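Local atomic coordinates of sylvaticin (PDB entry 2POS), a protein that probably binds sterols or related lipids and may trigger plant defence responses, as other secreted elicitins of oomycetes do. Residues F13-L18 with Q34-A39; L24-D29 with C51-C56. One frame throughout, in Å; residues are numbered along the deposited sequence.

Contact 1 (F13-L18 with Q34-A39)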
ATOM      1  N   PHE A  13       7.309   2.083 -10.806  1.00 14.21           N
ATOM      2  CA  PHE A  13       6.747   1.515 -12.032  1.00 13.46           C
ATOM      3  C   PHE A  13       6.126   0.144 -11.810  1.00 13.25           C
ATOM      4  O   PHE A  13       5.220  -0.261 -12.544  1.00 12.96           O
ATOM      5  CB  PHE A  13       7.780   1.470 -13.163  1.00 13.61           C
ATOM      6  CG  PHE A  13       8.349   2.825 -13.535  1.00 12.99           C
ATOM      7  CD1 PHE A  13       9.698   2.952 -13.855  1.00 13.42           C
ATOM      8  CD2 PHE A  13       7.539   3.960 -13.590  1.00 13.28           C
ATOM      9  CE1 PHE A  13      10.236   4.187 -14.203  1.00 14.61           C
ATOM     10  CE2 PHE A  13       8.073   5.201 -13.948  1.00 14.72           C
ATOM     11  CZ  PHE A  13       9.428   5.304 -14.256  1.00 14.11           C
ATOM     12  N   LYS A  14       6.595  -0.568 -10.781  1.00 12.89           N
ATOM     13  CA  LYS A  14       6.007  -1.860 -10.417  1.00 13.42           C
ATOM     14  C   LYS A  14       4.530  -1.753 -10.056  1.00 12.91           C
ATOM     15  O   LYS A  14       3.795  -2.733 -10.180  1.00 13.43           O
ATOM     16  CB  LYS A  14       6.720  -2.463  -9.207  1.00 13.77           C
ATOM     17  CG  LYS A  14       8.087  -3.034  -9.454  1.00 16.12           C
ATOM     18  CD  LYS A  14       8.536  -3.670  -8.144  1.00 18.70           C
ATOM     19  CE  LYS A  14       9.956  -4.139  -8.208  1.00 21.30           C
ATOM     20  NZ  LYS A  14      10.335  -4.679  -6.870  1.00 20.28           N
ATOM     21  N   LEU A  15       4.117  -0.583  -9.579  1.00 12.62           N
ATOM     22  CA  LEU A  15       2.747  -0.372  -9.118  1.00 12.83           C
ATOM     23  C   LEU A  15       1.731  -0.189 -10.249  1.00 12.52           C
ATOM     24  O   LEU A  15       0.532  -0.136  -9.989  1.00 12.87           O
ATOM     25  CB  LEU A  15       2.690   0.836  -8.177  1.00 13.08           C
ATOM     26  CG  LEU A  15       3.625   0.824  -6.964  1.00 15.23           C
ATOM     27  CD1 LEU A  15       3.510   2.161  -6.239  1.00 16.96           C
ATOM     28  CD2 LEU A  15       3.310  -0.330  -6.035  1.00 16.87           C
ATOM     29  N   ALA A  16       2.205  -0.107 -11.493  1.00 12.55           N
ATOM     30  CA  ALA A  16       1.332   0.238 -12.635  1.00 11.96           C
ATOM     31  C   ALA A  16       0.062  -0.618 -12.765  1.00 12.02           C
ATOM     32  O   ALA A  16      -1.021  -0.079 -13.010  1.00 11.89           O
ATOM     33  CB  ALA A  16       2.127   0.238 -13.943  1.00 11.98           C
ATOM     34  N   PRO A  17       0.174  -1.947 -12.576  1.00 11.81           N
ATOM     35  CA  PRO A  17      -1.048  -2.770 -12.683  1.00 12.27           C
ATOM     36  C   PRO A  17      -2.192  -2.339 -11.760  1.00 12.38           C
ATOM     37  O   PRO A  17      -3.365  -2.595 -12.064  1.00 12.96           O
ATOM     38  CB  PRO A  17      -0.552  -4.166 -12.293  1.00 12.43           C
ATOM     39  CG  PRO A  17       0.870  -4.165 -12.676  1.00 12.28           C
ATOM     40  CD  PRO A  17       1.354  -2.788 -12.303  1.00 12.07           C
ATOM     41  N   LEU A  18      -1.874  -1.691 -10.639  1.00 12.48           N
ATOM     42  CA  LEU A  18      -2.921  -1.311  -9.694  1.00 12.52           C
ATOM     43  C   LEU A  18      -3.941  -0.352 -10.302  1.00 12.58           C
ATOM     44  O   LEU A  18      -5.109  -0.386  -9.930  1.00 12.51           O
ATOM     45  CB  LEU A  18      -2.334  -0.709  -8.418  1.00 12.71           C
ATOM     46  CG  LEU A  18      -1.338  -1.570  -7.639  1.00 12.24           C
ATOM     47  CD1 LEU A  18      -0.917  -0.781  -6.432  1.00 13.66           C
ATOM     48  CD2 LEU A  18      -1.956  -2.908  -7.233  1.00 11.74           C
ATOM     49  N   GLN A  34      -4.841   6.468   0.554  1.00 16.59           N
ATOM     50  CA  GLN A  34      -4.425   6.453  -0.845  1.00 17.01           C
ATOM     51  C   GLN A  34      -3.118   5.696  -1.050  1.00 16.43           C
ATOM     52  O   GLN A  34      -2.146   5.911  -0.322  1.00 15.73           O
ATOM     53  CB  GLN A  34      -4.302   7.878  -1.396  1.00 17.60           C
ATOM     54  CG  GLN A  34      -5.502   8.799  -1.088  1.00 20.08           C
ATOM     55  CD  GLN A  34      -6.845   8.250  -1.576  1.00 23.92           C
ATOM     56  OE1 GLN A  34      -7.846   8.268  -0.843  1.00 26.56           O
ATOM     57  NE2 GLN A  34      -6.875   7.769  -2.814  1.00 24.14           N
ATOM     58  N   MET A  35      -3.117   4.820  -2.055  1.00 16.14           N
ATOM     59  CA  MET A  35      -1.923   4.109  -2.504  1.00 16.11           C
ATOM     60  C   MET A  35      -1.337   4.818  -3.730  1.00 15.87           C
ATOM     61  O   MET A  35      -0.122   4.910  -3.863  1.00 15.85           O
ATOM     62  CB  MET A  35      -2.258   2.647  -2.831  1.00 15.70           C
ATOM     63  CG  MET A  35      -1.081   1.785  -3.313  1.00 16.95           C
ATOM     64  SD  MET A  35       0.149   1.442  -2.022  1.00 21.05           S
ATOM     65  CE  MET A  35       1.558   2.410  -2.579  1.00 21.82           C
ATOM     66  N   LEU A  36      -2.200   5.305  -4.620  1.00 16.05           N
ATOM     67  CA  LEU A  36      -1.752   6.055  -5.799  1.00 16.38           C
ATOM     68  C   LEU A  36      -2.483   7.400  -5.918  1.00 16.66           C
ATOM     69  O   LEU A  36      -3.681   7.430  -6.200  1.00 17.36           O
ATOM     70  CB  LEU A  36      -1.960   5.249  -7.089  1.00 16.29           C
ATOM     71  CG  LEU A  36      -1.280   3.890  -7.260  1.00 16.45           C
ATOM     72  CD1 LEU A  36      -1.655   3.295  -8.606  1.00 16.87           C
ATOM     73  CD2 LEU A  36       0.223   4.001  -7.128  1.00 16.79           C
ATOM     74  N   PRO A  37      -1.778   8.521  -5.684  1.00 16.99           N
ATOM     75  CA  PRO A  37      -0.404   8.645  -5.205  1.00 16.70           C
ATOM     76  C   PRO A  37      -0.318   8.186  -3.751  1.00 16.51           C
ATOM     77  O   PRO A  37      -1.305   8.282  -3.025  1.00 16.52           O
ATOM     78  CB  PRO A  37      -0.125  10.156  -5.280  1.00 16.85           C
ATOM     79  CG  PRO A  37      -1.256  10.754  -6.007  1.00 17.78           C
ATOM     80  CD  PRO A  37      -2.413   9.834  -5.892  1.00 16.71           C
ATOM     81  N   PRO A  38       0.854   7.699  -3.319  1.00 16.72           N
ATOM     82  CA  PRO A  38       0.929   7.157  -1.957  1.00 17.13           C
ATOM     83  C   PRO A  38       0.836   8.219  -0.861  1.00 17.53           C
ATOM     84  O   PRO A  38       1.604   9.192  -0.869  1.00 18.27           O
ATOM     85  CB  PRO A  38       2.294   6.463  -1.931  1.00 17.22           C
ATOM     86  CG  PRO A  38       3.103   7.190  -2.945  1.00 17.19           C
ATOM     87  CD  PRO A  38       2.137   7.593  -4.033  1.00 16.98           C
ATOM     88  N   ALA A  39      -0.098   8.022   0.071  1.00 17.41           N
ATOM     89  CA  ALA A  39      -0.211   8.866   1.261  1.00 17.41           C
ATOM     90  C   ALA A  39       0.690   8.394   2.398  1.00 17.32           C
ATOM     91  O   ALA A  39       0.920   9.140   3.359  1.00 18.00           O
ATOM     92  CB  ALA A  39      -1.649   8.922   1.732  1.00 17.42           C
TER
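Apolar packing alone joins Phe13-Leu18 to Gln34-Ala39, with Leu15 and Leu18 on one side and Met35 and Leu36 on the other. Both leucines of the first segment turn their side chains toward the loop, CG anti to the carbonyl carbon, and CD1 runs straight on (chi2 175° in Leu15). CD1 of Leu15 thereby lies 3.9 Å from CD2 of Leu36, two methyls meeting where the chains cross obliquely, and the same Leu36 CD2 also rests on Leu15 CB. The other branch of Leu36 serves the second leucine, CD1 sitting 4.1 Å from Leu18 CB, so its fork spans both neighbours. Met35 leaves its backbone with CG anti to N, and CG stands 4.0 Å from Leu18 CD1. Bends at chi2 and at chi3 (-110°) then carry the thioether round, and its CE comes 4.2 Å from Leu15 CD1, roughly at right angles to that side chain.

No hydrogen bond crosses between the segments; within each, backbone bonds shape the chain. Ala16 N to Phe13 O closes a type I turn, and Leu18 N donates to Leu15 O at 2.9 Å, which fits the helical backbone here. In the loop Ala39 N reaches back to Gln34 O over 3.0 Å, around a cis peptide before Pro37.

Leu59 and Ile63 of helix 54-64 and Leu66 beyond it extend the apolar surface around Leu18, while Pro37 and Pro38 lean on Phe75 of strand 73-75. Loop and hairpin placed like this are consistent with the omega loop and two-stranded sheet of the elicitin fold.

Contact 2 (L24-D29 with C51-C56)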
ATOM      1  N   LEU A  24      -8.437  -1.120  -6.263  1.00 14.82           N
ATOM      2  CA  LEU A  24      -7.719   0.092  -5.844  1.00 14.66           C
ATOM      3  C   LEU A  24      -8.698   1.214  -5.507  1.00 15.05           C
ATOM      4  O   LEU A  24      -8.677   1.748  -4.401  1.00 14.87           O
ATOM      5  CB  LEU A  24      -6.705   0.562  -6.900  1.00 14.88           C
ATOM      6  CG  LEU A  24      -5.941   1.855  -6.566  1.00 14.25           C
ATOM      7  CD1 LEU A  24      -4.936   1.640  -5.435  1.00 15.78           C
ATOM      8  CD2 LEU A  24      -5.247   2.427  -7.803  1.00 14.64           C
ATOM      9  N   SER A  25      -9.556   1.560  -6.467  1.00 15.62           N
ATOM     10  CA  SER A  25     -10.529   2.628  -6.290  1.00 16.87           C
ATOM     11  C   SER A  25     -11.497   2.342  -5.140  1.00 16.29           C
ATOM     12  O   SER A  25     -11.782   3.227  -4.330  1.00 16.28           O
ATOM     13  CB  SER A  25     -11.292   2.864  -7.598  1.00 17.32           C
ATOM     14  OG  SER A  25     -12.357   3.779  -7.412  1.00 21.39           O
ATOM     15  N   VAL A  26     -12.000   1.111  -5.061  1.00 16.34           N
ATOM     16  CA  VAL A  26     -12.961   0.755  -4.011  1.00 16.38           C
ATOM     17  C   VAL A  26     -12.343   0.890  -2.622  1.00 16.31           C
ATOM     18  O   VAL A  26     -12.959   1.451  -1.716  1.00 16.91           O
ATOM     19  CB  VAL A  26     -13.552  -0.663  -4.193  1.00 16.76           C
ATOM     20  CG1 VAL A  26     -14.506  -1.001  -3.036  1.00 17.56           C
ATOM     21  CG2 VAL A  26     -14.267  -0.771  -5.523  1.00 17.15           C
ATOM     22  N   CYS A  27     -11.118   0.392  -2.466  1.00 15.33           N
ATOM     23  CA  CYS A  27     -10.432   0.449  -1.179  1.00 15.37           C
ATOM     24  C   CYS A  27     -10.123   1.888  -0.773  1.00 15.36           C
ATOM     25  O   CYS A  27     -10.381   2.275   0.369  1.00 15.59           O
ATOM     26  CB  CYS A  27      -9.151  -0.387  -1.217  1.00 15.44           C
ATOM     27  SG  CYS A  27      -8.242  -0.411   0.347  1.00 15.65           S
ATOM     28  N   GLN A  28      -9.599   2.676  -1.711  1.00 15.26           N
ATOM     29  CA  GLN A  28      -9.244   4.070  -1.448  1.00 15.25           C
ATOM     30  C   GLN A  28     -10.473   4.907  -1.104  1.00 16.17           C
ATOM     31  O   GLN A  28     -10.460   5.661  -0.123  1.00 16.38           O
ATOM     32  CB  GLN A  28      -8.492   4.678  -2.641  1.00 15.37           C
ATOM     33  CG  GLN A  28      -7.101   4.066  -2.861  1.00 13.98           C
ATOM     34  CD  GLN A  28      -6.332   4.733  -3.986  1.00 14.83           C
ATOM     35  OE1 GLN A  28      -5.102   4.738  -3.986  1.00 14.99           O
ATOM     36  NE2 GLN A  28      -7.053   5.296  -4.957  1.00 14.68           N
ATOM     37  N   ASP A  29     -11.542   4.743  -1.878  1.00 17.35           N
ATOM     38  CA  ASP A  29     -12.779   5.486  -1.622  1.00 18.30           C
ATOM     39  C   ASP A  29     -13.441   5.097  -0.306  1.00 18.43           C
ATOM     40  O   ASP A  29     -13.984   5.954   0.389  1.00 19.07           O
ATOM     41  CB  ASP A  29     -13.773   5.308  -2.774  1.00 18.77           C
ATOM     42  CG  ASP A  29     -13.321   5.995  -4.057  1.00 20.59           C
ATOM     43  OD1 ASP A  29     -12.292   6.703  -4.043  1.00 22.32           O
ATOM     44  OD2 ASP A  29     -14.005   5.828  -5.087  1.00 23.24           O
ATOM     45  N   CYS A  51      -9.908  -2.678   7.020  1.00 16.35           N
ATOM     46  CA  CYS A  51     -10.077  -4.018   7.577  1.00 16.97           C
ATOM     47  C   CYS A  51     -11.503  -4.559   7.442  1.00 17.20           C
ATOM     48  O   CYS A  51     -11.711  -5.762   7.538  1.00 17.62           O
ATOM     49  CB  CYS A  51      -9.607  -4.056   9.035  1.00 17.06           C
ATOM     50  SG  CYS A  51      -7.812  -3.811   9.189  1.00 18.29           S
ATOM     51  N   GLY A  52     -12.469  -3.669   7.226  1.00 17.70           N
ATOM     52  CA  GLY A  52     -13.849  -4.079   6.971  1.00 18.32           C
ATOM     53  C   GLY A  52     -14.274  -4.016   5.510  1.00 18.63           C
ATOM     54  O   GLY A  52     -15.466  -4.114   5.199  1.00 19.50           O
ATOM     55  N   THR A  53     -13.302  -3.864   4.612  1.00 18.29           N
ATOM     56  CA  THR A  53     -13.568  -3.734   3.179  1.00 17.77           C
ATOM     57  C   THR A  53     -12.869  -4.873   2.441  1.00 17.77           C
ATOM     58  O   THR A  53     -11.634  -4.925   2.388  1.00 17.08           O
ATOM     59  CB  THR A  53     -13.094  -2.353   2.655  1.00 17.40           C
ATOM     60  OG1 THR A  53     -13.701  -1.308   3.430  1.00 18.09           O
ATOM     61  CG2 THR A  53     -13.443  -2.155   1.173  1.00 18.27           C
ATOM     62  N   ALA A  54     -13.653  -5.802   1.897  1.00 17.35           N
ATOM     63  CA  ALA A  54     -13.094  -6.962   1.200  1.00 17.50           C
ATOM     64  C   ALA A  54     -12.088  -6.547   0.133  1.00 17.16           C
ATOM     65  O   ALA A  54     -11.044  -7.182  -0.029  1.00 17.51           O
ATOM     66  CB  ALA A  54     -14.200  -7.814   0.576  1.00 17.82           C
ATOM     67  N   GLU A  55     -12.406  -5.471  -0.579  1.00 16.99           N
ATOM     68  CA  GLU A  55     -11.574  -5.001  -1.687  1.00 16.96           C
ATOM     69  C   GLU A  55     -10.195  -4.524  -1.243  1.00 16.29           C
ATOM     70  O   GLU A  55      -9.242  -4.566  -2.025  1.00 16.40           O
ATOM     71  CB  GLU A  55     -12.292  -3.907  -2.467  1.00 17.05           C
ATOM     72  CG  GLU A  55     -13.475  -4.432  -3.290  1.00 18.80           C
ATOM     73  CD  GLU A  55     -14.794  -4.488  -2.525  1.00 22.30           C
ATOM     74  OE1 GLU A  55     -14.836  -4.220  -1.298  1.00 22.35           O
ATOM     75  OE2 GLU A  55     -15.813  -4.803  -3.175  1.00 23.91           O
ATOM     76  N   CYS A  56     -10.087  -4.068   0.004  1.00 15.48           N
ATOM     77  CA  CYS A  56      -8.771  -3.712   0.548  1.00 14.97           C
ATOM     78  C   CYS A  56      -7.870  -4.936   0.696  1.00 14.58           C
ATOM     79  O   CYS A  56      -6.679  -4.869   0.412  1.00 14.10           O
ATOM     80  CB  CYS A  56      -8.901  -2.947   1.862  1.00 15.27           C
ATOM     81  SG  CYS A  56      -9.564  -1.293   1.638  1.00 16.06           S
TER
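Gln28 OE1 is the best-held polar atom here, gripped by two backbone N-H groups of the loop after its helix, those of Met35 and Leu36. Its side chain reaches them almost fully stretched at chi2 (-176°), leaving helix 22-31 on the side turned away from Cys51-Cys56. One helix turn thus anchors the loop with one residue and offers its neighbours, Val26 and Cys27, to the other segment.

Cys27 makes the covalent link. Its SG stands anti to the backbone N, whereas SG of Cys56 lies beside its own N, and the two sulphurs join at 2.0 Å with a chi3 of 105°, a right-handed disulfide. The backbones come close at this point, CA of Cys27 lying 4.8 Å from CA of Cys56. Met50 of helix 44-51 touches both cysteines, and Leu59 also packs on Cys27, so the bridge is buried.

Next to it, on the more open side, Val26 meets Glu55. With CG1 anti to its backbone N, Val26 pushes this methyl against the hydrocarbon part of the glutamate, 3.6 Å from Glu55 CG, and also against the carboxylate carbon, 3.5 Å from Glu55 CD. A bend at Glu55 chi2 (88°) turns the carboxylate so that Val26 CG1 sits over its flat face, and the two chains cross obliquely.

Thr53, at the N-cap position, uses its OG1 to donate to Leu49 O and makes no capping bond; Cys56 N-H donates to Thr53 O at 3.0 Å in the first turn.

With no hydrogen bond between the segments, the hold is a covalent bond plus van der Waals packing of Val26 on the chain and carboxylate face of Glu55: a disulfide suited to the oxidising conditions a secreted protein meets, fixing the start of helix 54-64 against helix 22-31.

Overall arrangement
From the N terminus, the chain first leaves helix 10-13 through residues 13-18 and then runs along helix 22-31, which carries residues 24-29. Contact 1 closes a loop around that helix when residues 34-39 return to the first segment. After helix 44-51 the chain enters residues 51-56, and contact 2 closes a second loop back onto helix 22-31. The two loops cross rather than nest, their segments alternating along the sequence, with centres about 14 Å apart. Helix 22-31 links them, since Gln28 and Leu24 both meet the 34-39 loop. Together they tie the N-terminal part, this helix, its following loop and helix 54-64 into one unit.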